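Local coordinates for protein fatty acid synthase 1, isoform A (PDB 6FN6) that probably carries out de novo synthesis of long-chain saturated fatty acids with NADPH, this piece being the dehydratase, enoylreductase and ketoreductase modifying region, at residues Gln482-Ala496 / Leu511-Phe525. Numbering follows the deposited sequence.
Sequences QYVYVVCQGEELFGA and LARLVFVQDAKAEKF
The Phe516 ring lies between Ala496 and Cys488: Ala496 CB sits over the centre of one face, 3.8 Å from the ring centroid, a CH-pi contact, while Cys488 O overlies the opposite face toward the rim. Phe494 O approaches the ring edge in its plane, and Cys488 SG reaches Phe516 CE2 obliquely at 3.9 Å, a sulfur-aromatic contact. This is the parallel pairing within a beta-alpha-beta unit of the pseudo-ketoreductase, a Rossmann-type domain; helix 496-504, whose first residue is Ala496, makes the crossover between strands 483-489 and 512-517. A chi1 of -164° carries the Phe516 ring away from its own backbone N and toward the start of that helix; replacing it with alanine is likely to open a gap between Ala496 and Cys488 and deprive SG of its aromatic neighbour. The other sheet face carries Tyr485, Val487, Arg513 and Val515. There Val487 CG2 rests on a face of the Phe525 ring, 3.8 Å from its centroid, and Phe525 CZ stands over a face of Tyr485, the two ring planes 44° apart. Tyr483 CD2 lies over the guanidinium face of Arg513, the planes inclined by 69°; Asp539 holds NE in a salt bridge, and NH1 bonds to Ala512 O. Backbone bonds alternate in direction, including Val486 N to Arg513 O and Val515 N to Val486 O. At the C-terminal end of its strand Gln489, extended past CG, brings NE2 to Ala520 O in a weak 3.3 Å bond, whereas Gly490 N donates to Val517 O at 2.8 Å.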
loop_
_atom_site.group_PDB
_atom_site.type_symbol
_atom_site.label_atom_id
_atom_site.label_comp_id
_atom_site.label_asym_id
_atom_site.label_seq_id
_atom_site.Cartn_x
_atom_site.Cartn_y
_atom_site.Cartn_z
ATOM N N GLN A 482 17.239 -78.019 41.571
ATOM C CA GLN A 482 18.075 -77.325 42.546
ATOM C C GLN A 482 18.121 -75.817 42.318
ATOM O O GLN A 482 17.733 -75.320 41.261
ATOM C CB GLN A 482 19.497 -77.888 42.518
ATOM C CG GLN A 482 20.161 -77.839 41.153
ATOM C CD GLN A 482 21.546 -78.456 41.156
ATOM O OE1 GLN A 482 22.098 -78.763 42.212
ATOM N NE2 GLN A 482 22.112 -78.647 39.971
ATOM N N TYR A 483 18.590 -75.103 43.336
ATOM C CA TYR A 483 18.737 -73.652 43.281
ATOM C C TYR A 483 20.220 -73.295 43.188
ATOM O O TYR A 483 21.068 -73.997 43.736
ATOM C CB TYR A 483 18.094 -72.993 44.504
ATOM C CG TYR A 483 16.592 -73.177 44.578
ATOM C CD1 TYR A 483 16.034 -74.309 45.159
ATOM C CD2 TYR A 483 15.732 -72.214 44.066
ATOM C CE1 TYR A 483 14.662 -74.476 45.225
ATOM C CE2 TYR A 483 14.359 -72.373 44.130
ATOM C CZ TYR A 483 13.830 -73.502 44.710
ATOM O OH TYR A 483 12.463 -73.653 44.769
ATOM N N VAL A 484 20.532 -72.222 42.468
ATOM C CA VAL A 484 21.919 -71.824 42.259
ATOM C C VAL A 484 22.245 -70.551 43.034
ATOM O O VAL A 484 21.573 -69.530 42.883
ATOM C CB VAL A 484 22.214 -71.635 40.762
ATOM C CG1 VAL A 484 23.672 -71.255 40.546
ATOM C CG2 VAL A 484 21.867 -72.898 39.987
ATOM N N TYR A 485 23.281 -70.619 43.864
ATOM C CA TYR A 485 23.741 -69.455 44.608
ATOM C C TYR A 485 24.955 -68.852 43.921
ATOM O O TYR A 485 26.010 -69.481 43.845
ATOM C CB TYR A 485 24.093 -69.818 46.054
ATOM C CG TYR A 485 22.896 -70.087 46.933
ATOM C CD1 TYR A 485 22.220 -69.048 47.554
ATOM C CD2 TYR A 485 22.454 -71.385 47.158
ATOM C CE1 TYR A 485 21.124 -69.289 48.360
ATOM C CE2 TYR A 485 21.362 -71.635 47.965
ATOM C CZ TYR A 485 20.703 -70.584 48.564
ATOM O OH TYR A 485 19.616 -70.830 49.367
ATOM N N VAL A 486 24.797 -67.634 43.415
ATOM C CA VAL A 486 25.897 -66.921 42.785
ATOM C C VAL A 486 26.565 -66.062 43.847
ATOM O O VAL A 486 25.966 -65.117 44.358
ATOM C CB VAL A 486 25.415 -66.065 41.598
ATOM C CG1 VAL A 486 26.597 -65.511 40.819
ATOM C CG2 VAL A 486 24.499 -66.874 40.686
ATOM N N VAL A 487 27.803 -66.401 44.188
ATOM C CA VAL A 487 28.517 -65.716 45.261
ATOM C C VAL A 487 29.573 -64.791 44.679
ATOM O O VAL A 487 30.449 -65.231 43.944
ATOM C CB VAL A 487 29.153 -66.726 46.234
ATOM C CG1 VAL A 487 29.888 -66.003 47.356
ATOM C CG2 VAL A 487 28.092 -67.653 46.805
ATOM N N CYS A 488 29.485 -63.508 45.010
ATOM C CA CYS A 488 30.444 -62.519 44.521
ATOM C C CYS A 488 31.041 -61.730 45.684
ATOM O O CYS A 488 30.547 -60.657 46.033
ATOM C CB CYS A 488 29.778 -61.567 43.528
ATOM S SG CYS A 488 30.899 -60.318 42.854
ATOM N N GLN A 489 32.097 -62.269 46.286
ATOM C CA GLN A 489 32.694 -61.664 47.473
ATOM C C GLN A 489 33.975 -60.889 47.160
ATOM O O GLN A 489 34.942 -61.449 46.642
ATOM C CB GLN A 489 32.994 -62.744 48.515
ATOM C CG GLN A 489 33.589 -62.208 49.806
ATOM C CD GLN A 489 33.532 -63.210 50.946
ATOM O OE1 GLN A 489 33.060 -64.335 50.779
ATOM N NE2 GLN A 489 34.015 -62.803 52.113
ATOM N N GLY A 490 33.975 -59.602 47.499
ATOM C CA GLY A 490 35.149 -58.758 47.355
ATOM C C GLY A 490 35.708 -58.683 45.948
ATOM O O GLY A 490 36.918 -58.797 45.749
ATOM N N GLU A 491 34.827 -58.485 44.973
ATOM C CA GLU A 491 35.234 -58.398 43.575
ATOM C C GLU A 491 34.989 -57.017 42.971
ATOM O O GLU A 491 33.942 -56.408 43.185
ATOM C CB GLU A 491 34.502 -59.456 42.749
ATOM C CG GLU A 491 34.870 -60.884 43.101
ATOM C CD GLU A 491 36.313 -61.194 42.772
ATOM O OE1 GLU A 491 36.799 -60.702 41.731
ATOM O OE2 GLU A 491 36.954 -61.951 43.531
ATOM N N GLU A 492 35.971 -56.534 42.214
ATOM C CA GLU A 492 35.858 -55.257 41.519
ATOM C C GLU A 492 35.226 -55.456 40.145
ATOM O O GLU A 492 35.212 -56.563 39.607
ATOM C CB GLU A 492 37.228 -54.582 41.377
ATOM C CG GLU A 492 37.811 -54.040 42.679
ATOM C CD GLU A 492 38.185 -55.127 43.669
ATOM O OE1 GLU A 492 37.809 -56.296 43.446
ATOM O OE2 GLU A 492 38.857 -54.807 44.672
ATOM N N LEU A 493 34.691 -54.372 39.598
ATOM C CA LEU A 493 34.003 -54.385 38.312
ATOM C C LEU A 493 32.832 -55.355 38.346
ATOM O O LEU A 493 32.498 -55.977 37.338
ATOM C CB LEU A 493 34.955 -54.773 37.178
ATOM C CG LEU A 493 36.069 -53.785 36.832
ATOM C CD1 LEU A 493 36.973 -54.390 35.771
ATOM C CD2 LEU A 493 35.515 -52.447 36.380
ATOM N N PHE A 494 32.210 -55.484 39.512
ATOM C CA PHE A 494 30.941 -56.183 39.614
ATOM C C PHE A 494 30.005 -55.408 40.525
ATOM O O PHE A 494 29.985 -55.620 41.738
ATOM C CB PHE A 494 31.130 -57.608 40.134
ATOM C CG PHE A 494 31.766 -58.536 39.137
ATOM C CD1 PHE A 494 31.185 -58.753 37.899
ATOM C CD2 PHE A 494 32.942 -59.198 39.443
ATOM C CE1 PHE A 494 31.770 -59.607 36.982
ATOM C CE2 PHE A 494 33.530 -60.052 38.532
ATOM C CZ PHE A 494 32.944 -60.258 37.300
ATOM N N GLY A 495 29.256 -54.484 39.934
ATOM C CA GLY A 495 28.216 -53.777 40.649
ATOM C C GLY A 495 27.068 -54.726 40.903
ATOM O O GLY A 495 26.685 -55.486 40.013
ATOM N N ALA A 496 26.505 -54.673 42.104
ATOM C CA ALA A 496 25.479 -55.626 42.502
ATOM C C ALA A 496 24.239 -55.510 41.614
ATOM O O ALA A 496 23.649 -56.519 41.226
ATOM C CB ALA A 496 25.108 -55.421 43.963
ATOM N N LEU A 511 15.923 -69.539 39.172
ATOM C CA LEU A 511 16.503 -70.461 40.141
ATOM C C LEU A 511 17.770 -69.921 40.808
ATOM O O LEU A 511 18.369 -70.601 41.643
ATOM C CB LEU A 511 16.810 -71.796 39.460
ATOM C CG LEU A 511 15.621 -72.563 38.868
ATOM C CD1 LEU A 511 16.045 -73.973 38.472
ATOM C CD2 LEU A 511 14.418 -72.602 39.809
ATOM N N ALA A 512 18.188 -68.715 40.432
ATOM C CA ALA A 512 19.442 -68.159 40.938
ATOM C C ALA A 512 19.220 -67.246 42.142
ATOM O O ALA A 512 18.178 -66.599 42.261
ATOM C CB ALA A 512 20.165 -67.398 39.830
ATOM N N ARG A 513 20.215 -67.196 43.025
ATOM C CA ARG A 513 20.181 -66.327 44.200
ATOM C C ARG A 513 21.529 -65.628 44.373
ATOM O O ARG A 513 22.548 -66.284 44.582
ATOM C CB ARG A 513 19.839 -67.121 45.463
ATOM C CG ARG A 513 18.536 -67.905 45.397
ATOM C CD ARG A 513 17.318 -66.993 45.372
ATOM N NE ARG A 513 16.067 -67.753 45.366
ATOM C CZ ARG A 513 15.447 -68.183 44.270
ATOM N NH1 ARG A 513 15.958 -67.941 43.069
ATOM N NH2 ARG A 513 14.315 -68.864 44.374
ATOM N N LEU A 514 21.526 -64.299 44.307
ATOM C CA LEU A 514 22.767 -63.528 44.380
ATOM C C LEU A 514 23.172 -63.224 45.817
ATOM O O LEU A 514 22.405 -62.645 46.587
ATOM C CB LEU A 514 22.624 -62.218 43.603
ATOM C CG LEU A 514 23.796 -61.237 43.713
ATOM C CD1 LEU A 514 25.091 -61.872 43.226
ATOM C CD2 LEU A 514 23.494 -59.976 42.931
ATOM N N VAL A 515 24.396 -63.616 46.162
ATOM C CA VAL A 515 24.969 -63.327 47.470
ATOM C C VAL A 515 26.168 -62.402 47.280
ATOM O O VAL A 515 27.267 -62.848 46.953
ATOM C CB VAL A 515 25.360 -64.623 48.204
ATOM C CG1 VAL A 515 25.887 -64.320 49.599
ATOM C CG2 VAL A 515 24.164 -65.562 48.279
ATOM N N PHE A 516 25.937 -61.107 47.475
ATOM C CA PHE A 516 26.945 -60.087 47.204
ATOM C C PHE A 516 27.551 -59.553 48.503
ATOM O O PHE A 516 26.844 -58.993 49.340
ATOM C CB PHE A 516 26.328 -58.940 46.399
ATOM C CG PHE A 516 27.339 -58.035 45.758
ATOM C CD1 PHE A 516 27.921 -57.002 46.470
ATOM C CD2 PHE A 516 27.690 -58.208 44.431
ATOM C CE1 PHE A 516 28.848 -56.167 45.875
ATOM C CE2 PHE A 516 28.613 -57.375 43.829
ATOM C CZ PHE A 516 29.191 -56.353 44.551
ATOM N N VAL A 517 28.859 -59.722 48.663
ATOM C CA VAL A 517 29.543 -59.297 49.880
ATOM C C VAL A 517 30.691 -58.350 49.548
ATOM O O VAL A 517 31.699 -58.759 48.975
ATOM C CB VAL A 517 30.057 -60.518 50.674
ATOM C CG1 VAL A 517 30.736 -60.076 51.957
ATOM C CG2 VAL A 517 28.917 -61.486 50.971
ATOM N N GLN A 518 30.539 -57.085 49.927
ATOM C CA GLN A 518 31.545 -56.073 49.627
ATOM C C GLN A 518 32.854 -56.352 50.354
ATOM O O GLN A 518 33.917 -56.404 49.737
ATOM C CB GLN A 518 31.038 -54.678 50.001
ATOM C CG GLN A 518 29.803 -54.232 49.239
ATOM C CD GLN A 518 29.509 -52.756 49.430
ATOM O OE1 GLN A 518 30.193 -52.069 50.190
ATOM N NE2 GLN A 518 28.490 -52.259 48.738
ATOM N N ASP A 519 32.773 -56.535 51.667
ATOM C CA ASP A 519 33.966 -56.728 52.482
ATOM C C ASP A 519 34.548 -58.114 52.222
ATOM O O ASP A 519 33.867 -59.123 52.412
ATOM C CB ASP A 519 33.639 -56.560 53.965
ATOM C CG ASP A 519 34.873 -56.296 54.801
ATOM O OD1 ASP A 519 35.989 -56.401 54.252
ATOM O OD2 ASP A 519 34.728 -55.986 56.003
ATOM N N ALA A 520 35.807 -58.169 51.797
ATOM C CA ALA A 520 36.423 -59.447 51.453
ATOM C C ALA A 520 36.759 -60.268 52.696
ATOM O O ALA A 520 36.972 -61.477 52.605
ATOM C CB ALA A 520 37.676 -59.216 50.623
ATOM N N LYS A 521 36.813 -59.612 53.851
ATOM C CA LYS A 521 37.048 -60.314 55.109
ATOM C C LYS A 521 35.703 -60.595 55.772
ATOM O O LYS A 521 35.132 -59.736 56.444
ATOM C CB LYS A 521 37.972 -59.514 56.033
ATOM C CG LYS A 521 37.440 -58.163 56.449
ATOM C CD LYS A 521 38.565 -57.174 56.683
ATOM C CE LYS A 521 38.037 -55.758 56.826
ATOM N NZ LYS A 521 39.138 -54.775 57.027
ATOM N N ALA A 522 35.196 -61.802 55.561
ATOM C CA ALA A 522 33.912 -62.207 56.114
ATOM C C ALA A 522 33.804 -63.720 56.038
ATOM O O ALA A 522 34.518 -64.353 55.260
ATOM C CB ALA A 522 32.767 -61.541 55.366
ATOM N N GLU A 523 32.921 -64.304 56.840
ATOM C CA GLU A 523 32.771 -65.752 56.851
ATOM C C GLU A 523 32.493 -66.215 55.431
ATOM O O GLU A 523 31.674 -65.619 54.728
ATOM C CB GLU A 523 31.640 -66.193 57.785
ATOM C CG GLU A 523 31.891 -65.939 59.263
ATOM C CD GLU A 523 31.627 -64.501 59.671
ATOM O OE1 GLU A 523 31.331 -63.672 58.785
ATOM O OE2 GLU A 523 31.712 -64.202 60.880
ATOM N N LYS A 524 33.174 -67.274 55.007
ATOM C CA LYS A 524 32.996 -67.787 53.659
ATOM C C LYS A 524 31.525 -68.101 53.471
ATOM O O LYS A 524 30.807 -68.322 54.448
ATOM C CB LYS A 524 33.847 -69.039 53.428
ATOM C CG LYS A 524 35.334 -68.847 53.679
ATOM C CD LYS A 524 35.938 -67.808 52.750
ATOM C CE LYS A 524 37.435 -67.680 52.971
ATOM N NZ LYS A 524 38.052 -66.689 52.051
ATOM N N PHE A 525 31.061 -68.115 52.228
ATOM C CA PHE A 525 29.660 -68.416 51.989
ATOM C C PHE A 525 29.371 -69.803 52.546
ATOM O O PHE A 525 30.153 -70.735 52.355
ATOM C CB PHE A 525 29.311 -68.347 50.503
ATOM C CG PHE A 525 27.940 -68.863 50.191
ATOM C CD1 PHE A 525 26.834 -68.042 50.324
ATOM C CD2 PHE A 525 27.752 -70.167 49.770
ATOM C CE1 PHE A 525 25.568 -68.513 50.045
ATOM C CE2 PHE A 525 26.487 -70.643 49.489
ATOM C CZ PHE A 525 25.394 -69.814 49.626
HETATM O O HOH W 1 32.245 -57.860 46.001
#